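Local coordinates for extracellular solute-binding protein family 5 (Brucella melitensis, PDB 4ONY) that probably binds peptides or related solutes in the periplasm and hands them to an ABC transporter for uptake, at residues I448-A451 with Y452-N455. Sequence-based numbering, arbitrary orientation.
Sequences IALA and YQRN
Gln453 runs side by side with Leu450 on helix 443-458, the helical crossover of a beta-alpha-beta unit between strands 435-440 and 462-467, and both side chains touch Ile465 of the second strand. With CG anti to the backbone N (chi1 171°), the extended chain of Gln453 carries its amide to strand 462-467, the outermost of its sheet, where NE2 bonds to Val463 O. The backbone bond from Gln453 N to Ala449 O is short at 2.7 Å and nearly straight, and Tyr452 N reaches Ile448 O at 3.1 Å.

Tyr452 leaves on another side of the helix. With CG anti to the backbone N (chi1 -170°), its ring reaches away from the preceding turn to stack with Phe313, and its hydroxyl hydrogen-bonds to Leu331 O, tying the helix to the neighbouring sheet and to helix 325-333.

In one of its two modelled conformers, Arg454 folds back along its own helix, bent at chi3, with one face of the guanidinium over Leu450 O and Ala451 CA, both lying nearer the border of the group than its centre. Although NH1 approaches Leu450 O there, the angle is poor for a hydrogen bond; Leu450 O accepts the hydrogen bond from Arg454 N instead, at 3.1 Å. Beside this turn, Gln453 OE1 rests 3.5 Å from Leu450 CD2.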
loop_
_atom_site.group_PDB
_atom_site.type_symbol
_atom_site.label_atom_id
_atom_site.label_comp_id
_atom_site.label_asym_id
_atom_site.label_seq_id
_atom_site.Cartn_x
_atom_site.Cartn_y
_atom_site.Cartn_z
ATOM N N ILE A 448 -7.637 9.021 -20.592
ATOM C CA ILE A 448 -6.168 9.082 -20.669
ATOM C C ILE A 448 -5.613 8.284 -21.861
ATOM O O ILE A 448 -4.646 8.680 -22.496
ATOM C CB ILE A 448 -5.504 8.707 -19.326
ATOM C CG1 ILE A 448 -4.065 9.165 -19.292
ATOM C CG2 ILE A 448 -5.517 7.235 -19.022
ATOM C CD1 ILE A 448 -3.939 10.672 -19.358
ATOM N N ALA A 449 -6.274 7.200 -22.212
ATOM C CA ALA A 449 -5.872 6.415 -23.375
ATOM C C ALA A 449 -6.073 7.226 -24.674
ATOM O O ALA A 449 -5.241 7.172 -25.583
ATOM C CB ALA A 449 -6.653 5.135 -23.436
ATOM N N LEU A 450 -7.174 7.968 -24.730
ATOM C CA LEU A 450 -7.458 8.854 -25.843
ATOM C C LEU A 450 -6.364 9.873 -25.998
ATOM O O LEU A 450 -5.978 10.173 -27.098
ATOM C CB LEU A 450 -8.809 9.574 -25.671
ATOM C CG LEU A 450 -10.028 8.707 -26.029
ATOM C CD1 LEU A 450 -11.326 9.303 -25.464
ATOM C CD2 LEU A 450 -10.163 8.555 -27.559
ATOM N N ALA A 451 -5.882 10.431 -24.892
ATOM C CA ALA A 451 -4.820 11.420 -24.971
ATOM C C ALA A 451 -3.524 10.777 -25.512
ATOM O O ALA A 451 -2.863 11.356 -26.354
ATOM C CB ALA A 451 -4.601 12.079 -23.621
ATOM N N TYR A 452 -3.190 9.570 -25.045
ATOM C CA TYR A 452 -1.999 8.888 -25.512
ATOM C C TYR A 452 -2.157 8.522 -27.008
ATOM O O TYR A 452 -1.226 8.691 -27.805
ATOM C CB TYR A 452 -1.778 7.622 -24.675
ATOM C CG TYR A 452 -0.483 6.881 -24.823
ATOM C CD1 TYR A 452 0.686 7.511 -25.237
ATOM C CD2 TYR A 452 -0.392 5.555 -24.445
ATOM C CE1 TYR A 452 1.898 6.831 -25.349
ATOM C CE2 TYR A 452 0.821 4.865 -24.519
ATOM C CZ TYR A 452 1.981 5.513 -24.994
ATOM O OH TYR A 452 3.201 4.839 -25.066
ATOM N N GLN A 453 -3.331 8.029 -27.362
ATOM C CA GLN A 453 -3.652 7.769 -28.764
ATOM C C GLN A 453 -3.424 8.945 -29.712
ATOM O O GLN A 453 -2.897 8.725 -30.808
ATOM C CB GLN A 453 -5.103 7.285 -28.930
ATOM C CG GLN A 453 -5.580 7.208 -30.386
ATOM C CD GLN A 453 -7.070 6.966 -30.432
ATOM O OE1 GLN A 453 -7.842 7.801 -30.007
ATOM N NE2 GLN A 453 -7.468 5.783 -30.835
ATOM N N ARG A 454 -3.791 10.166 -29.310
ATOM C CA ARG A 454 -3.538 11.329 -30.164
ATOM C C ARG A 454 -2.024 11.462 -30.455
ATOM O O ARG A 454 -1.616 11.674 -31.621
ATOM C CB ARG A 454 -4.195 12.595 -29.602
ATOM C CG ARG A 454 -5.731 12.570 -29.747
ATOM C CD ARG A 454 -6.472 13.871 -29.354
ATOM N NE ARG A 454 -6.407 14.208 -27.907
ATOM C CZ ARG A 454 -7.245 13.707 -26.987
ATOM N NH1 ARG A 454 -8.182 12.843 -27.344
ATOM N NH2 ARG A 454 -7.155 14.058 -25.717
ATOM N N ASN A 455 -1.191 11.298 -29.443
ATOM C CA ASN A 455 0.268 11.422 -29.685
ATOM C C ASN A 455 0.878 10.285 -30.532
ATOM O O ASN A 455 1.753 10.510 -31.418
ATOM C CB ASN A 455 0.997 11.565 -28.369
ATOM C CG ASN A 455 0.807 12.932 -27.792
ATOM O OD1 ASN A 455 -0.031 13.146 -26.909
ATOM N ND2 ASN A 455 1.561 13.879 -28.322
#